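Local coordinates for protein glutamate tRNA ligase (Elizabethkingia meningoseptica, PDB 6BRL) that probably attaches glutamate to its cognate tRNA in an ATP-dependent reaction, as a class I glutamyl-tRNA synthetase, at residues A[226-231]-A[253-258]; A[14-19]-A[30-35]. All coordinates share one frame; numbering follows the deposited sequence.

Both contacts belong to the class I catalytic domain, and each lies in a beta-alpha-beta unit: contact 1 joins the two parallel strands of one, contact 2 the first strand and the helix of the other. Their centres are about 10 Å apart. They touch directly: R30 NH2 probably donates a hydrogen bond to S257 O (2.8 Å), T31 CG2 packs on I227 O at 3.5 Å, and D35 OD1 lies 3.5 Å from I227 CB, so helix 26-41 packs on a strand of the other unit too. V226 CG1 lies 3.6 Å from R15 NH2. The bound glutamate is shared as well, R228 of contact 1 and R15 of contact 2 both binding its side-chain carboxylate.

Contact 1 of 2, residues A[226-231]-A[253-258]; sequences VIRGEE and FAHLSL. With GLU (glutamic acid), chain B; EDO (1,2-ethanediol), chain C.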
loop_
_atom_site.group_PDB
_atom_site.type_symbol
_atom_site.label_atom_id
_atom_site.label_comp_id
_atom_site.label_asym_id
_atom_site.label_seq_id
_atom_site.Cartn_x
_atom_site.Cartn_y
_atom_site.Cartn_z
ATOM N N VAL A 226 -20.992 -0.819 -0.021
ATOM C CA VAL A 226 -20.057 0.249 -0.347
ATOM C C VAL A 226 -19.089 0.343 0.823
ATOM O O VAL A 226 -19.486 0.686 1.943
ATOM C CB VAL A 226 -20.773 1.586 -0.574
ATOM C CG1 VAL A 226 -19.773 2.741 -0.742
ATOM C CG2 VAL A 226 -21.760 1.497 -1.801
ATOM N N ILE A 227 -17.825 0.027 0.578
ATOM C CA ILE A 227 -16.775 0.098 1.603
ATOM C C ILE A 227 -15.808 1.199 1.181
ATOM O O ILE A 227 -15.195 1.109 0.112
ATOM C CB ILE A 227 -16.052 -1.251 1.754
ATOM C CG1 ILE A 227 -17.042 -2.367 2.094
ATOM C CG2 ILE A 227 -14.842 -1.171 2.767
ATOM C CD1 ILE A 227 -16.456 -3.763 1.868
ATOM N N ARG A 228 -15.673 2.239 1.997
ATOM C CA ARG A 228 -14.815 3.360 1.631
ATOM C C ARG A 228 -14.303 4.029 2.897
ATOM O O ARG A 228 -14.695 3.670 4.016
ATOM C CB ARG A 228 -15.565 4.357 0.741
ATOM C CG ARG A 228 -16.774 4.910 1.424
ATOM C CD ARG A 228 -17.659 5.616 0.390
ATOM N NE ARG A 228 -18.772 6.302 1.047
ATOM C CZ ARG A 228 -19.845 6.746 0.391
ATOM N NH1 ARG A 228 -19.933 6.548 -0.930
ATOM N NH2 ARG A 228 -20.819 7.384 1.043
ATOM N N GLY A 229 -13.411 5.013 2.717
ATOM C CA GLY A 229 -12.834 5.713 3.857
ATOM C C GLY A 229 -13.807 6.689 4.518
ATOM O O GLY A 229 -14.751 7.234 3.908
ATOM N N GLU A 230 -13.516 6.975 5.784
ATOM C CA GLU A 230 -14.343 7.888 6.573
ATOM C C GLU A 230 -14.360 9.314 6.040
ATOM O O GLU A 230 -15.202 10.100 6.472
ATOM C CB GLU A 230 -13.868 7.916 8.023
ATOM C CG GLU A 230 -12.464 8.496 8.203
ATOM C CD GLU A 230 -12.078 8.665 9.672
ATOM O OE1 GLU A 230 -12.957 8.952 10.492
ATOM O OE2 GLU A 230 -10.893 8.519 10.012
ATOM N N GLU A 231 -13.475 9.692 5.121
ATOM C CA GLU A 231 -13.613 11.047 4.580
ATOM C C GLU A 231 -14.963 11.254 3.881
ATOM O O GLU A 231 -15.424 12.391 3.759
ATOM C CB GLU A 231 -12.447 11.353 3.623
ATOM C CG GLU A 231 -12.485 10.582 2.309
ATOM C CD GLU A 231 -11.792 9.216 2.374
ATOM O OE1 GLU A 231 -11.534 8.709 3.505
ATOM O OE2 GLU A 231 -11.516 8.660 1.278
ATOM N N PHE A 253 -23.405 0.422 3.839
ATOM C CA PHE A 253 -22.162 1.196 3.870
ATOM C C PHE A 253 -21.271 0.735 5.012
ATOM O O PHE A 253 -21.763 0.369 6.090
ATOM C CB PHE A 253 -22.422 2.708 4.033
ATOM C CG PHE A 253 -23.155 3.324 2.851
ATOM C CD1 PHE A 253 -24.558 3.248 2.748
ATOM C CD2 PHE A 253 -22.441 3.959 1.849
ATOM C CE1 PHE A 253 -25.221 3.825 1.651
ATOM C CE2 PHE A 253 -23.076 4.524 0.744
ATOM C CZ PHE A 253 -24.471 4.463 0.641
ATOM N N ALA A 254 -19.949 0.783 4.774
ATOM C CA ALA A 254 -18.942 0.543 5.818
ATOM C C ALA A 254 -17.845 1.583 5.661
ATOM O O ALA A 254 -17.206 1.635 4.607
ATOM C CB ALA A 254 -18.333 -0.857 5.707
ATOM N N HIS A 255 -17.623 2.427 6.669
ATOM C CA HIS A 255 -16.647 3.513 6.517
ATOM C C HIS A 255 -15.420 3.213 7.363
ATOM O O HIS A 255 -15.536 3.110 8.584
ATOM C CB HIS A 255 -17.249 4.867 6.903
ATOM C CG HIS A 255 -18.124 5.444 5.824
ATOM N ND1 HIS A 255 -19.425 5.022 5.620
ATOM C CD2 HIS A 255 -17.853 6.332 4.834
ATOM C CE1 HIS A 255 -19.929 5.657 4.571
ATOM N NE2 HIS A 255 -18.992 6.450 4.065
ATOM N N LEU A 256 -14.246 3.131 6.717
ATOM C CA LEU A 256 -12.986 2.771 7.377
ATOM C C LEU A 256 -12.279 4.003 7.934
ATOM O O LEU A 256 -12.131 5.009 7.234
ATOM C CB LEU A 256 -12.070 2.062 6.374
ATOM C CG LEU A 256 -12.685 0.810 5.710
ATOM C CD1 LEU A 256 -11.850 0.321 4.493
ATOM C CD2 LEU A 256 -12.737 -0.268 6.785
ATOM N N SER A 257 -11.826 3.921 9.177
ATOM C CA SER A 257 -11.085 5.033 9.764
ATOM C C SER A 257 -9.688 5.147 9.147
ATOM O O SER A 257 -9.052 4.150 8.802
ATOM C CB SER A 257 -10.966 4.865 11.269
ATOM O OG SER A 257 -12.239 4.832 11.850
ATOM N N LEU A 258 -9.213 6.386 9.032
ATOM C CA LEU A 258 -7.920 6.663 8.402
ATOM C C LEU A 258 -6.782 6.038 9.194
ATOM O O LEU A 258 -6.806 6.027 10.423
ATOM C CB LEU A 258 -7.683 8.177 8.309
ATOM C CG LEU A 258 -8.598 8.944 7.334
ATOM C CD1 LEU A 258 -8.289 10.432 7.315
ATOM C CD2 LEU A 258 -8.495 8.348 5.949
HETATM N N GLU B . -13.894 8.213 -6.333
HETATM C CA GLU B . -14.028 8.065 -4.877
HETATM C C GLU B . -12.652 8.009 -4.167
HETATM O O GLU B . -12.541 8.025 -2.922
HETATM C CB GLU B . -14.852 6.813 -4.551
HETATM C CG GLU B . -15.477 6.810 -3.169
HETATM C CD GLU B . -16.483 5.684 -3.009
HETATM O OE1 GLU B . -17.722 5.985 -3.033
HETATM O OE2 GLU B . -16.016 4.514 -2.889
HETATM O OXT GLU B . -11.606 7.966 -4.845
HETATM C C1 EDO C . -10.460 0.799 9.883
HETATM O O1 EDO C . -11.754 1.238 10.358
HETATM C C2 EDO C . -9.531 0.528 11.065
HETATM O O2 EDO C . -9.191 1.726 11.780
HETATM O O HOH W 1 -8.418 7.487 11.801
#
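R228 is hydrogen-bonded to strand 253-256 on both sides of its backbone, N-H donating to A254 O and C=O accepting from L256 N (2.8 Å), in a parallel ladder that A254 N to V226 O begins and E230 N to L256 O ends. The strands belong to a beta-alpha-beta unit, linked through helix 236-246. In the 3-10 turn the extended side chain of E230 reaches along 253-258, and OE2 takes the amide of L258 (2.9 Å) in an almost straight bond, 176° at the hydrogen, on its anti side and out of the carboxylate plane. A water bridges the same oxygen to L258 O, while OE1 forms a salt bridge with R186. On the face carrying V226, R228, F253 and H255, the R228 guanidinium has F253 CE2 over one face, 3.7 Å from NH2, with H255 NE2 3.0 Å from NE. H255 ND1 is hydrogen-bonded to D183. V226 CB packs on F253 CD2; on the other face I227 CG2 meets L256 CD1 at 3.8 Å. With R228 NH1 donating to OE1 of the bound glutamate (3.1 Å) and NH2 held by H239, the guanidinium's rotation is probably fixed, consistent with its place against the ligand carboxylate.

Contact 2 of 2, residues A[14-19]-A[30-35]; sequences VRFAPS and RTALYD. With GLU (glutamic acid), chain B.
F16 projects from strand 14-16 onto helix 30-35, which runs nearly antiparallel to it, the short axes 159° apart. Its CB lies 3.6 Å from D35 OD2. With CG anti to the backbone N (chi1 -176°), the ring lies over A32, and CG and CD2 both come close to that methyl. A32 CB stands 3.7 Å from the ring centroid and only 6° off the ring normal, a CH-pi contact over the centre of the face. CD1 also meets T31 CG2, at 4.1 Å, and CE1 approaches A32 N. At the far end CZ still touches A32 CB, while P18 CD covers the opposite face toward its rim, so the phenyl group is sandwiched between the helix and the segment that follows its own strand.

Nearer the start of the strand, V14 and D35 run alongside with opposing directions, V14 CG2 coming to 3.3 Å from D35 O. A water that accepts from R15 N lies 2.9 Å from D35 OD1 and probably links the buried carboxylate to the strand backbone.

R15 turns away from the helix. Bent at chi2, its side chain brings NH1 to OE2 of the bound glutamate (2.9 Å) and NH2 to OE1 (3.0 Å), a two-pronged grip with both hydrogen bonds nearly straight; NE forms a salt bridge with D218. Further along, A17 O accepts from the ligand amino group, and S19 N donates a weak bond to its OXT.

The chemistry divides by direction: V14 and F16 pack the strand against the helix, while R15 and the backbone after F16 bind both ends of the amino acid. This matches the Rossmann-type class I core, whose first strand leads into the substrate pocket.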
loop_
_atom_site.group_PDB
_atom_site.type_symbol
_atom_site.label_atom_id
_atom_site.label_comp_id
_atom_site.label_asym_id
_atom_site.label_seq_id
_atom_site.Cartn_x
_atom_site.Cartn_y
_atom_site.Cartn_z
ATOM N N VAL A 14 -19.180 -5.698 -4.607
ATOM C CA VAL A 14 -18.462 -4.537 -4.071
ATOM C C VAL A 14 -17.619 -3.928 -5.193
ATOM O O VAL A 14 -17.268 -4.602 -6.156
ATOM C CB VAL A 14 -17.558 -4.904 -2.867
ATOM C CG1 VAL A 14 -18.377 -5.591 -1.745
ATOM C CG2 VAL A 14 -16.435 -5.794 -3.306
ATOM N N ARG A 15 -17.277 -2.652 -5.053
ATOM C CA ARG A 15 -16.443 -1.984 -6.057
ATOM C C ARG A 15 -15.401 -1.114 -5.375
ATOM O O ARG A 15 -15.720 -0.365 -4.447
ATOM C CB ARG A 15 -17.257 -1.120 -7.034
ATOM C CG ARG A 15 -17.778 0.243 -6.519
ATOM C CD ARG A 15 -18.770 0.167 -5.326
ATOM N NE ARG A 15 -19.314 1.496 -5.025
ATOM C CZ ARG A 15 -18.631 2.435 -4.364
ATOM N NH1 ARG A 15 -17.383 2.181 -3.916
ATOM N NH2 ARG A 15 -19.174 3.636 -4.155
ATOM N N PHE A 16 -14.159 -1.256 -5.822
ATOM C CA PHE A 16 -13.102 -0.293 -5.557
ATOM C C PHE A 16 -13.226 0.785 -6.629
ATOM O O PHE A 16 -13.236 0.468 -7.818
ATOM C CB PHE A 16 -11.739 -1.001 -5.597
ATOM C CG PHE A 16 -10.560 -0.114 -5.240
ATOM C CD1 PHE A 16 -10.588 0.675 -4.102
ATOM C CD2 PHE A 16 -9.422 -0.113 -6.011
ATOM C CE1 PHE A 16 -9.509 1.476 -3.739
ATOM C CE2 PHE A 16 -8.314 0.705 -5.668
ATOM C CZ PHE A 16 -8.361 1.500 -4.538
ATOM N N ALA A 17 -13.440 2.035 -6.220
ATOM C CA ALA A 17 -13.796 3.123 -7.131
ATOM C C ALA A 17 -12.817 4.291 -7.006
ATOM O O ALA A 17 -13.216 5.414 -6.708
ATOM C CB ALA A 17 -15.221 3.595 -6.849
ATOM N N PRO A 18 -11.525 4.066 -7.197
ATOM C CA PRO A 18 -10.590 5.188 -7.084
ATOM C C PRO A 18 -10.708 6.117 -8.286
ATOM O O PRO A 18 -10.976 5.686 -9.419
ATOM C CB PRO A 18 -9.217 4.508 -7.065
ATOM C CG PRO A 18 -9.392 3.406 -8.107
ATOM C CD PRO A 18 -10.881 2.888 -7.802
ATOM N N SER A 19 -10.494 7.416 -8.014
ATOM C CA SER A 19 -10.288 8.404 -9.070
ATOM C C SER A 19 -8.841 8.373 -9.545
ATOM O O SER A 19 -7.928 8.126 -8.754
ATOM C CB SER A 19 -10.608 9.808 -8.571
ATOM O OG SER A 19 -9.729 10.172 -7.523
ATOM N N ARG A 30 -5.709 -0.820 1.333
ATOM C CA ARG A 30 -6.507 -1.494 2.360
ATOM C C ARG A 30 -7.985 -1.510 1.996
ATOM O O ARG A 30 -8.674 -2.529 2.196
ATOM C CB ARG A 30 -6.291 -0.838 3.733
ATOM C CG ARG A 30 -6.965 -1.657 4.886
ATOM C CD ARG A 30 -7.005 -0.869 6.206
ATOM N NE ARG A 30 -7.649 0.437 6.023
ATOM C CZ ARG A 30 -7.670 1.402 6.941
ATOM N NH1 ARG A 30 -7.137 1.211 8.137
ATOM N NH2 ARG A 30 -8.229 2.566 6.665
ATOM N N THR A 31 -8.501 -0.420 1.406
ATOM C CA THR A 31 -9.907 -0.446 1.009
ATOM C C THR A 31 -10.145 -1.499 -0.077
ATOM O O THR A 31 -11.125 -2.260 -0.027
ATOM C CB THR A 31 -10.351 0.942 0.509
ATOM O OG1 THR A 31 -10.347 1.890 1.582
ATOM C CG2 THR A 31 -11.714 0.864 -0.136
ATOM N N ALA A 32 -9.250 -1.543 -1.078
ATOM C CA ALA A 32 -9.356 -2.543 -2.137
ATOM C C ALA A 32 -9.314 -3.945 -1.552
ATOM O O ALA A 32 -10.110 -4.816 -1.931
ATOM C CB ALA A 32 -8.222 -2.358 -3.152
ATOM N N LEU A 33 -8.377 -4.173 -0.627
ATOM C CA LEU A 33 -8.252 -5.473 0.025
ATOM C C LEU A 33 -9.538 -5.842 0.764
ATOM O O LEU A 33 -10.048 -6.959 0.629
ATOM C CB LEU A 33 -7.059 -5.455 0.986
ATOM C CG LEU A 33 -6.886 -6.754 1.808
ATOM C CD1 LEU A 33 -6.642 -7.972 0.894
ATOM C CD2 LEU A 33 -5.740 -6.581 2.834
ATOM N N TYR A 34 -10.088 -4.922 1.556
ATOM C CA TYR A 34 -11.274 -5.340 2.290
ATOM C C TYR A 34 -12.440 -5.538 1.328
ATOM O O TYR A 34 -13.277 -6.398 1.575
ATOM C CB TYR A 34 -11.651 -4.337 3.392
ATOM C CG TYR A 34 -10.677 -4.277 4.585
ATOM C CD1 TYR A 34 -9.652 -5.217 4.741
ATOM C CD2 TYR A 34 -10.801 -3.284 5.544
ATOM C CE1 TYR A 34 -8.779 -5.150 5.837
ATOM C CE2 TYR A 34 -9.927 -3.200 6.640
ATOM C CZ TYR A 34 -8.931 -4.140 6.781
ATOM O OH TYR A 34 -8.079 -4.045 7.857
ATOM N N ASP A 35 -12.503 -4.773 0.219
ATOM C CA ASP A 35 -13.482 -5.065 -0.836
ATOM C C ASP A 35 -13.324 -6.502 -1.301
ATOM O O ASP A 35 -14.270 -7.296 -1.280
ATOM C CB ASP A 35 -13.285 -4.146 -2.063
ATOM C CG ASP A 35 -13.876 -2.767 -1.884
ATOM O OD1 ASP A 35 -14.971 -2.664 -1.289
ATOM O OD2 ASP A 35 -13.264 -1.785 -2.384
HETATM N N GLU B . -13.894 8.213 -6.333
HETATM C CA GLU B . -14.028 8.065 -4.877
HETATM C C GLU B . -12.652 8.009 -4.167
HETATM O O GLU B . -12.541 8.025 -2.922
HETATM C CB GLU B . -14.852 6.813 -4.551
HETATM C CG GLU B . -15.477 6.810 -3.169
HETATM C CD GLU B . -16.483 5.684 -3.009
HETATM O OE1 GLU B . -17.722 5.985 -3.033
HETATM O OE2 GLU B . -16.016 4.514 -2.889
HETATM O OXT GLU B . -11.606 7.966 -4.845
HETATM O O HOH W 2 -17.424 -1.442 -2.137
#